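PDB 2PMA: retropepsin-like aspartic endopeptidase domain-containing protein from Legionella pneumophila subsp. pneumophila str. Philadelphia 1, which is of unknown function but belongs to a retropepsin-like aspartic endopeptidase family, so a peptidase-related role is plausible though unproven. Local coordinates for residues Leu13-Leu18 with Leu95-Leu100; Gly27-Ser32 with Gly124-Ile129; Ala31-Val36 with Leu49-Pro54. All blocks are in the same frame, centred on the assembly; numbering follows the deposited sequence. Where two conformers were deposited one is given.

Interaction 1 of 3, residues Leu13-Leu18 with Leu95-Leu100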
ATOM      1  N   LEU A  13       6.466  -0.368  -4.967  0.50 26.48           N
ATOM      2  CA  LEU A  13       5.390   0.285  -5.711  0.50 25.99           C
ATOM      3  C   LEU A  13       5.959   0.448  -7.110  0.50 25.76           C
ATOM      4  O   LEU A  13       6.650   1.423  -7.401  0.50 24.95           O
ATOM      5  CB  LEU A  13       5.021   1.651  -5.092  0.50 26.26           C
ATOM      6  CG  LEU A  13       4.223   1.613  -3.779  0.50 27.31           C
ATOM      7  CD1 LEU A  13       4.910   0.768  -2.718  0.50 27.01           C
ATOM      8  CD2 LEU A  13       3.924   2.993  -3.205  0.50 26.43           C
ATOM      9  N   ILE A  14       5.676  -0.530  -7.968  1.00 25.31           N
ATOM     10  CA  ILE A  14       6.434  -0.702  -9.208  1.00 25.31           C
ATOM     11  C   ILE A  14       6.347   0.480 -10.186  1.00 25.04           C
ATOM     12  O   ILE A  14       7.223   0.632 -11.018  1.00 25.13           O
ATOM     13  CB  ILE A  14       6.092  -1.998  -9.915  1.00 26.04           C
ATOM     14  CG1 ILE A  14       4.620  -2.039 -10.306  1.00 27.11           C
ATOM     15  CG2 ILE A  14       6.479  -3.204  -9.012  1.00 27.37           C
ATOM     16  CD1 ILE A  14       4.314  -3.183 -11.268  1.00 27.73           C
ATOM     17  N   ASP A  15       5.320   1.314 -10.063  1.00 25.25           N
ATOM     18  CA  ASP A  15       5.148   2.407 -11.034  1.00 26.98           C
ATOM     19  C   ASP A  15       6.302   3.394 -10.945  1.00 26.69           C
ATOM     20  O   ASP A  15       6.635   4.054 -11.941  1.00 26.96           O
ATOM     21  CB  ASP A  15       3.876   3.164 -10.762  1.00 27.58           C
ATOM     22  CG  ASP A  15       2.665   2.417 -11.193  1.00 34.95           C
ATOM     23  OD1 ASP A  15       2.809   1.252 -11.664  1.00 35.62           O
ATOM     24  OD2 ASP A  15       1.573   3.003 -11.030  1.00 38.09           O
ATOM     25  N   GLN A  16       6.876   3.503  -9.753  1.00 25.93           N
ATOM     26  CA  GLN A  16       8.022   4.405  -9.511  1.00 27.03           C
ATOM     27  C   GLN A  16       9.255   3.645  -9.019  1.00 27.44           C
ATOM     28  O   GLN A  16      10.228   4.271  -8.571  1.00 26.54           O
ATOM     29  CB  GLN A  16       7.614   5.520  -8.511  1.00 27.45           C
ATOM     30  CG  GLN A  16       6.607   6.525  -9.109  1.00 29.31           C
ATOM     31  CD  GLN A  16       7.319   7.526 -10.093  1.00 33.82           C
ATOM     32  OE1 GLN A  16       8.328   7.206 -10.711  1.00 43.09           O
ATOM     33  NE2 GLN A  16       6.811   8.704 -10.192  1.00 39.64           N
ATOM     34  N   ASN A  17       9.240   2.308  -9.144  1.00 26.41           N
ATOM     35  CA  ASN A  17      10.315   1.450  -8.607  1.00 27.30           C
ATOM     36  C   ASN A  17      10.686   1.877  -7.204  1.00 25.56           C
ATOM     37  O   ASN A  17      11.858   2.036  -6.902  1.00 27.59           O
ATOM     38  CB  ASN A  17      11.556   1.511  -9.510  1.00 28.55           C
ATOM     39  CG  ASN A  17      11.275   0.962 -10.905  1.00 33.07           C
ATOM     40  OD1 ASN A  17      11.317  -0.231 -11.109  1.00 41.43           O
ATOM     41  ND2 ASN A  17      11.003   1.842 -11.854  1.00 39.11           N
ATOM     42  N   LEU A  18       9.680   2.070  -6.366  1.00 25.59           N
ATOM     43  CA  LEU A  18       9.874   2.642  -5.038  1.00 25.63           C
ATOM     44  C   LEU A  18       9.711   1.500  -4.045  1.00 25.15           C
ATOM     45  O   LEU A  18       8.603   0.994  -3.897  1.00 25.50           O
ATOM     46  CB  LEU A  18       8.796   3.699  -4.757  1.00 25.13           C
ATOM     47  CG  LEU A  18       8.803   4.260  -3.312  1.00 27.41           C
ATOM     48  CD1 LEU A  18      10.172   4.890  -2.966  1.00 27.07           C
ATOM     49  CD2 LEU A  18       7.681   5.283  -3.190  1.00 25.61           C
ATOM     50  N   LEU A  95      -6.242   2.053  -6.401  1.00 23.48           N
ATOM     51  CA  LEU A  95      -5.605   0.800  -6.756  1.00 24.71           C
ATOM     52  C   LEU A  95      -4.116   1.089  -6.967  1.00 25.24           C
ATOM     53  O   LEU A  95      -3.755   2.086  -7.648  1.00 27.14           O
ATOM     54  CB  LEU A  95      -6.190   0.288  -8.071  1.00 24.70           C
ATOM     55  CG  LEU A  95      -7.659  -0.137  -8.000  1.00 26.66           C
ATOM     56  CD1 LEU A  95      -8.063  -0.757  -9.341  1.00 27.85           C
ATOM     57  CD2 LEU A  95      -7.865  -1.110  -6.847  1.00 28.78           C
ATOM     58  N   LEU A  96      -3.263   0.210  -6.446  0.50 24.83           N
ATOM     59  CA  LEU A  96      -1.805   0.421  -6.451  0.50 25.35           C
ATOM     60  C   LEU A  96      -1.119  -0.888  -6.832  0.50 26.19           C
ATOM     61  O   LEU A  96      -1.425  -1.917  -6.240  0.50 25.19           O
ATOM     62  CB  LEU A  96      -1.354   0.826  -5.038  0.50 26.33           C
ATOM     63  CG  LEU A  96       0.119   0.915  -4.590  0.50 23.37           C
ATOM     64  CD1 LEU A  96       0.820   2.189  -5.048  0.50 28.08           C
ATOM     65  CD2 LEU A  96       0.193   0.836  -3.076  0.50 27.13           C
ATOM     66  N   ASN A  97      -0.193  -0.827  -7.807  1.00 26.61           N
ATOM     67  CA  ASN A  97       0.568  -2.005  -8.270  1.00 27.75           C
ATOM     68  C   ASN A  97       1.735  -2.225  -7.325  1.00 26.20           C
ATOM     69  O   ASN A  97       2.597  -1.351  -7.167  1.00 27.14           O
ATOM     70  CB  ASN A  97       1.082  -1.789  -9.718  1.00 28.78           C
ATOM     71  CG  ASN A  97      -0.013  -1.337 -10.658  1.00 32.49           C
ATOM     72  OD1 ASN A  97      -1.105  -1.873 -10.603  1.00 35.56           O
ATOM     73  ND2 ASN A  97       0.274  -0.343 -11.538  1.00 36.17           N
ATOM     74  N   ILE A  98       1.735  -3.377  -6.650  1.00 27.09           N
ATOM     75  CA  ILE A  98       2.716  -3.649  -5.575  1.00 26.88           C
ATOM     76  C   ILE A  98       3.364  -5.017  -5.784  1.00 26.22           C
ATOM     77  O   ILE A  98       2.672  -6.016  -6.036  1.00 24.93           O
ATOM     78  CB  ILE A  98       2.046  -3.671  -4.196  1.00 28.61           C
ATOM     79  CG1 ILE A  98       1.448  -2.294  -3.886  1.00 34.25           C
ATOM     80  CG2 ILE A  98       3.054  -4.048  -3.082  1.00 29.00           C
ATOM     81  CD1 ILE A  98       0.631  -2.247  -2.633  1.00 41.07           C
ATOM     82  N   LYS A  99       4.695  -5.044  -5.656  1.00 24.86           N
ATOM     83  CA  LYS A  99       5.452  -6.281  -5.781  1.00 25.11           C
ATOM     84  C   LYS A  99       5.950  -6.704  -4.391  1.00 25.47           C
ATOM     85  O   LYS A  99       6.475  -5.891  -3.633  1.00 25.60           O
ATOM     86  CB  LYS A  99       6.608  -6.077  -6.766  1.00 25.33           C
ATOM     87  CG  LYS A  99       7.546  -7.279  -6.928  1.00 26.24           C
ATOM     88  CD  LYS A  99       8.600  -6.956  -7.954  1.00 32.79           C
ATOM     89  CE  LYS A  99       9.224  -8.220  -8.529  1.00 39.86           C
ATOM     90  NZ  LYS A  99      10.128  -8.845  -7.532  1.00 44.75           N
ATOM     91  N   LEU A 100       5.726  -7.961  -4.043  1.00 26.54           N
ATOM     92  CA  LEU A 100       6.188  -8.536  -2.773  1.00 26.80           C
ATOM     93  C   LEU A 100       6.873  -9.843  -3.164  1.00 28.10           C
ATOM     94  O   LEU A 100       6.208 -10.759  -3.665  1.00 26.58           O
ATOM     95  CB  LEU A 100       5.003  -8.801  -1.836  1.00 27.52           C
ATOM     96  CG  LEU A 100       5.284  -9.542  -0.514  1.00 28.58           C
ATOM     97  CD1 LEU A 100       6.181  -8.698   0.357  1.00 29.45           C
ATOM     98  CD2 LEU A 100       3.936  -9.811   0.209  1.00 28.32           C
TER
HETATM   99  O   HOH W   1       2.998   1.156  -8.135  1.00 19.13           O
HETATM  100  O   HOH W   2       0.483   1.784  -9.002  1.00 23.33           O
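Asp15 and Asn97 meet through their polar ends, the carboxylate and amide planes turned 68° apart. Asn97 ND2 donates to Asp15 OD1 at 3.0 Å in a nearly straight bond; Asp15 OD1 lies in the plane of the Asn97 amide, and ND2 comes to it on the syn side, slightly out of the carboxylate plane. The other amide atom, Asn97 OD1, is taken up by Thr106. Beside this pair the Ile14 side chain crosses that of Asn97 at about a right angle. Ile14 CG1 sits between the backbone N and the carbonyl carbon (chi1 61°), 3.6 Å from Asn97 CB; the other branch, CG2, touches Lys99 CB, also at 3.6 Å. On the buried side Leu13 CG and CD2 lie against Leu96 CD1, 3.7 Å from Leu13 CG. The loop 13-18 is a tight turn between strands 8-13 and 18-24, closed by a G1 beta bulge in which Asn17 and Leu18 both face Leu13; Gln16 N and Leu18 N reach Leu13 O from opposite faces of its plane. Against strand 95-100, Ile14 N donates to Asn97 O at 3.3 Å from above the carbonyl plane. One water bridges Asp15 N and Asn97 O; a second links Asn97 N and, weakly, Asp15 OD2.

Interaction 2 of 3, residues Gly27-Ser32 with Gly124-Ile129. With ACT (acetate ion), chain E; FMT (formic acid), chain H.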
ATOM      1  N   GLY A  27      -4.437  -7.725  11.850  1.00 25.85           N
ATOM      2  CA  GLY A  27      -5.493  -7.111  12.649  1.00 27.31           C
ATOM      3  C   GLY A  27      -6.360  -6.106  11.882  1.00 28.16           C
ATOM      4  O   GLY A  27      -7.421  -5.707  12.356  1.00 29.11           O
ATOM      5  N   ALA A  28      -5.913  -5.723  10.700  1.00 28.39           N
ATOM      6  CA  ALA A  28      -6.619  -4.736   9.836  1.00 29.13           C
ATOM      7  C   ALA A  28      -7.058  -5.368   8.511  1.00 28.19           C
ATOM      8  O   ALA A  28      -6.315  -6.126   7.904  1.00 27.03           O
ATOM      9  CB  ALA A  28      -5.679  -3.595   9.544  1.00 29.54           C
ATOM     10  N   LYS A  29      -8.257  -5.040   8.040  1.00 28.43           N
ATOM     11  CA  LYS A  29      -8.698  -5.521   6.734  1.00 28.78           C
ATOM     12  C   LYS A  29      -8.005  -4.768   5.590  1.00 27.98           C
ATOM     13  O   LYS A  29      -7.577  -5.388   4.620  1.00 26.44           O
ATOM     14  CB  LYS A  29     -10.217  -5.364   6.591  1.00 29.68           C
ATOM     15  CG  LYS A  29     -10.783  -6.087   5.387  1.00 32.58           C
ATOM     16  CD  LYS A  29     -12.284  -5.851   5.260  1.00 34.31           C
ATOM     17  CE  LYS A  29     -12.713  -6.100   3.820  1.00 41.14           C
ATOM     18  NZ  LYS A  29     -12.673  -7.571   3.536  1.00 43.26           N
ATOM     19  N   SER A  30      -7.908  -3.441   5.715  1.00 26.62           N
ATOM     20  CA  SER A  30      -7.456  -2.570   4.626  1.00 27.34           C
ATOM     21  C   SER A  30      -5.961  -2.365   4.611  1.00 26.10           C
ATOM     22  O   SER A  30      -5.310  -2.464   5.655  1.00 27.89           O
ATOM     23  CB  SER A  30      -8.088  -1.162   4.784  1.00 28.24           C
ATOM     24  OG  SER A  30      -9.478  -1.282   4.781  1.00 31.84           O
ATOM     25  N   ALA A  31      -5.431  -2.017   3.443  1.00 26.37           N
ATOM     26  CA  ALA A  31      -4.013  -1.578   3.327  1.00 25.12           C
ATOM     27  C   ALA A  31      -4.010  -0.041   3.339  1.00 25.95           C
ATOM     28  O   ALA A  31      -5.028   0.573   2.979  1.00 25.41           O
ATOM     29  CB  ALA A  31      -3.396  -2.114   2.034  1.00 24.67           C
ATOM     30  N   SER A  32      -2.912   0.573   3.780  1.00 24.98           N
ATOM     31  CA  SER A  32      -2.859   2.033   3.873  0.50 25.08           C
ATOM     32  C   SER A  32      -1.456   2.493   3.534  1.00 25.03           C
ATOM     33  O   SER A  32      -0.466   1.779   3.780  1.00 25.43           O
ATOM     34  CB  SER A  32      -3.259   2.538   5.259  0.50 25.23           C
ATOM     35  OG  SER A  32      -2.468   1.950   6.263  0.50 24.39           O
ATOM     36  N   GLY A 124      -2.933  -5.085   4.907  1.00 24.37           N
ATOM     37  CA  GLY A 124      -3.868  -5.727   5.819  1.00 23.29           C
ATOM     38  C   GLY A 124      -4.284  -7.073   5.259  1.00 23.25           C
ATOM     39  O   GLY A 124      -3.632  -7.602   4.345  1.00 23.40           O
ATOM     40  N   ARG A 125      -5.378  -7.614   5.782  1.00 23.11           N
ATOM     41  CA  ARG A 125      -5.805  -8.968   5.437  1.00 22.95           C
ATOM     42  C   ARG A 125      -6.137  -9.109   3.965  1.00 24.50           C
ATOM     43  O   ARG A 125      -5.742 -10.087   3.353  1.00 23.76           O
ATOM     44  CB  ARG A 125      -7.002  -9.419   6.284  1.00 23.81           C
ATOM     45  CG  ARG A 125      -6.674  -9.496   7.768  1.00 23.18           C
ATOM     46  CD  ARG A 125      -7.778 -10.273   8.504  1.00 25.16           C
ATOM     47  NE  ARG A 125      -9.075  -9.556   8.516  1.00 27.82           N
ATOM     48  CZ  ARG A 125      -9.402  -8.563   9.341  1.00 28.29           C
ATOM     49  NH1 ARG A 125      -8.541  -8.096  10.237  1.00 27.49           N
ATOM     50  NH2 ARG A 125     -10.620  -8.027   9.282  1.00 30.82           N
ATOM     51  N   ASP A 126      -6.831  -8.122   3.383  1.00 24.44           N
ATOM     52  CA  ASP A 126      -7.180  -8.226   1.973  1.00 25.67           C
ATOM     53  C   ASP A 126      -5.921  -8.384   1.111  1.00 24.92           C
ATOM     54  O   ASP A 126      -5.920  -9.200   0.196  1.00 25.91           O
ATOM     55  CB  ASP A 126      -8.006  -7.016   1.500  1.00 25.44           C
ATOM     56  CG  ASP A 126      -9.438  -7.024   2.048  1.00 30.62           C
ATOM     57  OD1 ASP A 126      -9.878  -8.059   2.595  1.00 33.14           O
ATOM     58  OD2 ASP A 126     -10.128  -5.995   1.917  1.00 33.02           O
ATOM     59  N   ALA A 127      -4.894  -7.566   1.368  1.00 24.92           N
ATOM     60  CA  ALA A 127      -3.645  -7.606   0.601  1.00 25.09           C
ATOM     61  C   ALA A 127      -2.912  -8.925   0.846  1.00 24.82           C
ATOM     62  O   ALA A 127      -2.413  -9.533  -0.078  1.00 25.26           O
ATOM     63  CB  ALA A 127      -2.722  -6.420   0.970  1.00 24.94           C
ATOM     64  N   ILE A 128      -2.823  -9.340   2.101  1.00 24.63           N
ATOM     65  CA  ILE A 128      -2.088 -10.588   2.425  1.00 24.52           C
ATOM     66  C   ILE A 128      -2.765 -11.756   1.695  1.00 24.28           C
ATOM     67  O   ILE A 128      -2.092 -12.647   1.134  1.00 23.99           O
ATOM     68  CB  ILE A 128      -2.049 -10.820   3.942  1.00 23.88           C
ATOM     69  CG1 ILE A 128      -1.238  -9.690   4.611  1.00 25.76           C
ATOM     70  CG2 ILE A 128      -1.347 -12.170   4.262  1.00 24.89           C
ATOM     71  CD1 ILE A 128      -1.492  -9.519   6.121  1.00 27.76           C
ATOM     72  N   ILE A 129      -4.103 -11.753   1.684  1.00 24.33           N
ATOM     73  CA  ILE A 129      -4.848 -12.792   0.961  1.00 25.50           C
ATOM     74  C   ILE A 129      -4.589 -12.704  -0.551  1.00 25.87           C
ATOM     75  O   ILE A 129      -4.393 -13.747  -1.195  1.00 25.43           O
ATOM     76  CB  ILE A 129      -6.353 -12.749   1.311  1.00 25.60           C
ATOM     77  CG1 ILE A 129      -6.540 -13.140   2.786  1.00 25.02           C
ATOM     78  CG2 ILE A 129      -7.172 -13.725   0.428  1.00 28.99           C
ATOM     79  CD1 ILE A 129      -7.896 -12.695   3.392  1.00 27.49           C
TER
HETATM   80  C   ACT E 205     -11.025  -5.144  10.588  1.00 62.60           C
HETATM   81  O   ACT E 205     -12.030  -5.371   9.869  1.00 62.84           O
HETATM   82  OXT ACT E 205     -10.692  -6.072  11.380  1.00 62.65           O
HETATM   83  CH3 ACT E 205     -10.284  -3.838  10.489  1.00 61.95           C
HETATM   84  C   FMT H 304     -11.578  -9.781   6.239  1.00 62.82           C
HETATM   85  O1  FMT H 304     -12.496  -9.602   7.054  1.00 62.68           O
HETATM   86  O2  FMT H 304     -10.593 -10.514   6.410  1.00 62.12           O
HETATM   87  O   HOH W   3      -5.248  -5.137   2.899  1.00 18.61           O
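The loop that follows an Asp25-Thr26-Gly27 sequence, which matches the signature of retropepsin-like aspartic peptidases, is pinned here to the start of helix 125-130, where Lys29 meets Arg125 and Asp126. Lys29 NZ forms a salt bridge with Asp126 OD1 at 3.0 Å, Asp126 OD1 receiving it on its syn lone pair. The lysine chain starts with CG anti to the backbone N (chi1 -169°), which brings Lys29 CG within 3.5 Å of Asp126 OD1. The Arg125 guanidinium has Lys29 N over one face, 3.6 Å above its plane and offset toward the rim, and Gly27 O at its edge; its NH1 also donates to Thr26 O. Acetate and formic acid, probably from the crystallisation liquor, bind at this group, Arg125 NE giving O2 of the formic acid a bond of 2.8 Å. Gly124 is the N-cap residue, and the first helical amides, which have no carbonyl partner inside the helix, find acceptors in the loop. Arg125 N donates to Ala28 O at 2.8 Å and Asp126 N to Lys29 O at 3.1 Å. Ala127 N instead donates to a water that itself donates to Lys29 O. Gly124 CA lies only 3.2 Å from Ala28 O, so the loop carbonyls close in on the side where a beta carbon would project. Deeper in, Ala31 CB lies 4.5 Å from Ala127 CB.

Interaction 3 of 3, residues Ala31-Val36 with Leu49-Pro54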
ATOM      1  N   ALA A  31      -5.431  -2.017   3.443  1.00 26.37           N
ATOM      2  CA  ALA A  31      -4.013  -1.578   3.327  1.00 25.12           C
ATOM      3  C   ALA A  31      -4.010  -0.041   3.339  1.00 25.95           C
ATOM      4  O   ALA A  31      -5.028   0.573   2.979  1.00 25.41           O
ATOM      5  CB  ALA A  31      -3.396  -2.114   2.034  1.00 24.67           C
ATOM      6  N   SER A  32      -2.912   0.573   3.780  1.00 24.98           N
ATOM      7  CA  SER A  32      -2.859   2.033   3.873  0.50 25.08           C
ATOM      8  C   SER A  32      -1.456   2.493   3.534  1.00 25.03           C
ATOM      9  O   SER A  32      -0.466   1.779   3.780  1.00 25.43           O
ATOM     10  CB  SER A  32      -3.259   2.538   5.259  0.50 25.23           C
ATOM     11  OG  SER A  32      -2.468   1.950   6.263  0.50 24.39           O
ATOM     12  N   LEU A  33      -1.384   3.675   2.947  1.00 24.88           N
ATOM     13  CA  LEU A  33      -0.133   4.247   2.501  1.00 25.16           C
ATOM     14  C   LEU A  33      -0.159   5.741   2.786  1.00 25.40           C
ATOM     15  O   LEU A  33      -1.129   6.438   2.397  1.00 23.93           O
ATOM     16  CB  LEU A  33      -0.033   4.056   0.969  1.00 26.55           C
ATOM     17  CG  LEU A  33       1.143   4.726   0.226  1.00 25.93           C
ATOM     18  CD1 LEU A  33       2.551   4.154   0.654  1.00 28.49           C
ATOM     19  CD2 LEU A  33       0.990   4.549  -1.299  1.00 26.55           C
ATOM     20  N   HIS A  34       0.867   6.260   3.451  1.00 25.71           N
ATOM     21  CA  HIS A  34       0.884   7.717   3.669  1.00 26.85           C
ATOM     22  C   HIS A  34       1.163   8.447   2.357  1.00 26.00           C
ATOM     23  O   HIS A  34       2.143   8.161   1.646  1.00 25.69           O
ATOM     24  CB  HIS A  34       1.867   8.128   4.752  1.00 28.24           C
ATOM     25  CG  HIS A  34       1.928   9.617   4.949  1.00 30.89           C
ATOM     26  ND1 HIS A  34       3.110  10.320   4.924  1.00 36.38           N
ATOM     27  CD2 HIS A  34       0.943  10.537   5.095  1.00 31.29           C
ATOM     28  CE1 HIS A  34       2.858  11.609   5.104  1.00 30.72           C
ATOM     29  NE2 HIS A  34       1.552  11.772   5.187  1.00 35.67           N
ATOM     30  N   ALA A  35       0.293   9.386   2.014  1.00 24.68           N
ATOM     31  CA  ALA A  35       0.434  10.079   0.765  1.00 24.96           C
ATOM     32  C   ALA A  35      -0.042  11.496   1.033  1.00 26.06           C
ATOM     33  O   ALA A  35      -0.903  11.739   1.893  1.00 26.24           O
ATOM     34  CB  ALA A  35      -0.426   9.433  -0.348  1.00 24.36           C
ATOM     35  N   VAL A  36       0.558  12.417   0.329  1.00 26.53           N
ATOM     36  CA  VAL A  36       0.189  13.873   0.431  1.00 25.96           C
ATOM     37  C   VAL A  36      -0.143  14.495  -0.938  1.00 25.33           C
ATOM     38  O   VAL A  36       0.120  13.872  -1.977  1.00 25.10           O
ATOM     39  CB  VAL A  36       1.326  14.664   1.123  1.00 26.85           C
ATOM     40  CG1 VAL A  36       1.607  14.071   2.533  1.00 26.94           C
ATOM     41  CG2 VAL A  36       2.621  14.590   0.305  1.00 28.16           C
ATOM     42  N   LEU A  49      -6.823   9.393  -8.721  1.00 24.60           N
ATOM     43  CA  LEU A  49      -6.168  10.367  -7.846  1.00 24.56           C
ATOM     44  C   LEU A  49      -4.679  10.407  -8.174  1.00 25.19           C
ATOM     45  O   LEU A  49      -4.049   9.352  -8.400  1.00 25.51           O
ATOM     46  CB  LEU A  49      -6.349   9.952  -6.383  1.00 26.52           C
ATOM     47  CG  LEU A  49      -7.783   9.889  -5.853  1.00 26.64           C
ATOM     48  CD1 LEU A  49      -7.680   9.666  -4.378  1.00 28.57           C
ATOM     49  CD2 LEU A  49      -8.539  11.230  -6.114  1.00 27.29           C
ATOM     50  N   ARG A  50      -4.140  11.614  -8.251  1.00 24.28           N
ATOM     51  CA  ARG A  50      -2.688  11.811  -8.296  1.00 26.60           C
ATOM     52  C   ARG A  50      -2.282  12.101  -6.867  1.00 25.32           C
ATOM     53  O   ARG A  50      -2.969  12.851  -6.149  1.00 26.57           O
ATOM     54  CB  ARG A  50      -2.353  13.006  -9.181  1.00 26.63           C
ATOM     55  CG  ARG A  50      -0.873  13.281  -9.362  1.00 32.19           C
ATOM     56  CD  ARG A  50      -0.683  14.580 -10.210  1.00 34.52           C
ATOM     57  NE  ARG A  50      -1.129  14.352 -11.592  1.00 46.99           N
ATOM     58  CZ  ARG A  50      -1.727  15.256 -12.370  1.00 52.27           C
ATOM     59  NH1 ARG A  50      -2.000  16.485 -11.912  1.00 55.64           N
ATOM     60  NH2 ARG A  50      -2.069  14.928 -13.617  1.00 54.44           N
ATOM     61  N   PHE A  51      -1.180  11.501  -6.434  1.00 25.09           N
ATOM     62  CA  PHE A  51      -0.732  11.705  -5.077  1.00 24.79           C
ATOM     63  C   PHE A  51       0.771  11.526  -4.974  1.00 25.64           C
ATOM     64  O   PHE A  51       1.403  10.879  -5.850  1.00 25.28           O
ATOM     65  CB  PHE A  51      -1.467  10.711  -4.123  1.00 23.96           C
ATOM     66  CG  PHE A  51      -1.250   9.238  -4.450  1.00 26.51           C
ATOM     67  CD1 PHE A  51      -2.077   8.563  -5.379  1.00 27.01           C
ATOM     68  CD2 PHE A  51      -0.235   8.517  -3.804  1.00 27.26           C
ATOM     69  CE1 PHE A  51      -1.899   7.207  -5.665  1.00 28.68           C
ATOM     70  CE2 PHE A  51      -0.023   7.175  -4.080  1.00 26.81           C
ATOM     71  CZ  PHE A  51      -0.862   6.485  -5.006  1.00 26.95           C
ATOM     72  N   THR A  52       1.319  12.078  -3.904  1.00 24.91           N
ATOM     73  CA  THR A  52       2.763  11.971  -3.643  1.00 25.46           C
ATOM     74  C   THR A  52       2.985  11.037  -2.475  1.00 27.26           C
ATOM     75  O   THR A  52       2.336  11.162  -1.386  1.00 28.89           O
ATOM     76  CB  THR A  52       3.309  13.408  -3.434  1.00 27.30           C
ATOM     77  OG1 THR A  52       3.165  14.097  -4.679  1.00 27.22           O
ATOM     78  CG2 THR A  52       4.793  13.429  -3.013  1.00 27.54           C
ATOM     79  N   VAL A  53       3.960  10.137  -2.610  1.00 25.74           N
ATOM     80  CA  VAL A  53       4.545   9.508  -1.435  1.00 24.66           C
ATOM     81  C   VAL A  53       5.870  10.168  -1.022  1.00 25.07           C
ATOM     82  O   VAL A  53       6.851  10.105  -1.775  1.00 24.20           O
ATOM     83  CB  VAL A  53       4.792   7.995  -1.715  1.00 24.02           C
ATOM     84  CG1 VAL A  53       5.444   7.283  -0.468  1.00 26.52           C
ATOM     85  CG2 VAL A  53       3.465   7.331  -2.157  1.00 25.04           C
ATOM     86  N   PRO A  54       5.921  10.786   0.176  1.00 25.32           N
ATOM     87  CA  PRO A  54       7.162  11.438   0.631  1.00 25.80           C
ATOM     88  C   PRO A  54       8.089  10.422   1.296  1.00 26.22           C
ATOM     89  O   PRO A  54       7.618   9.512   1.980  1.00 26.15           O
ATOM     90  CB  PRO A  54       6.679  12.493   1.638  1.00 28.01           C
ATOM     91  CG  PRO A  54       5.317  11.958   2.149  1.00 27.47           C
ATOM     92  CD  PRO A  54       4.774  10.976   1.100  1.00 26.00           C
TER
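Val36 and Thr52 form an antiparallel hydrogen-bonded pair in the beta hairpin of strands 31-43 and 46-55, Val36 N donating to Thr52 O at 2.8 Å and Thr52 N to Val36 O at 2.9 Å, while the earlier part of the first strand, 31-34, runs at 78° to strand 49-54. The two backbones come closest at Ala35 and Val36; the CA of Ala35 makes a CA-H...O contact with Thr52 O. On one side of the hairpin Ala35 CB rests 3.6 Å from Phe51 CD2. Phe51 CG occupies the position between the backbone N and the carbonyl carbon (chi1 59°), and the ring it carries also meets Leu33, its CE2 lying 4.0 Å from Leu33 CD2. The same Leu33 methyl touches Val53 CG2 at 3.8 Å, the leucine crossing both partners at about a right angle. Val36, Thr52 and Pro54 lie on the other side, the Val36 and Thr52 side chains crossing obliquely. Pro54 CG meets the His34 ring obliquely, 3.9 Å from CE1, and lies 4.2 Å from Val36 CG2. Beyond the pair, Phe51 and Ala35 both pack on Leu111 of strand 103-112, Val53 touches Phe62 of strand 58-71, and Lys115, in a loop, borders His34, Val36 and Pro54.

In the fold
All three contacts reach the same mixed sheet. Interactions 2 and 3 share Ala31 and Ser32, so strand 31-43 carries the connection from the loop after Asp25-Thr26-Gly27 into the hairpin with strand 46-55; their centres lie about 17 Å apart, on opposite sides of the chain's centre. Interactions 1 and 3 touch in the interior through apolar side chains, Leu13 CD2 meeting Leu33 CD2 at 3.8 Å, with centres about 12 Å apart. Interactions 1 and 2 do not touch: their nearest atoms are about 6 Å apart and their centres about 16 Å. Interaction 2 lies directly beside Asp25-Thr26-Gly27, the presumed active-site sequence.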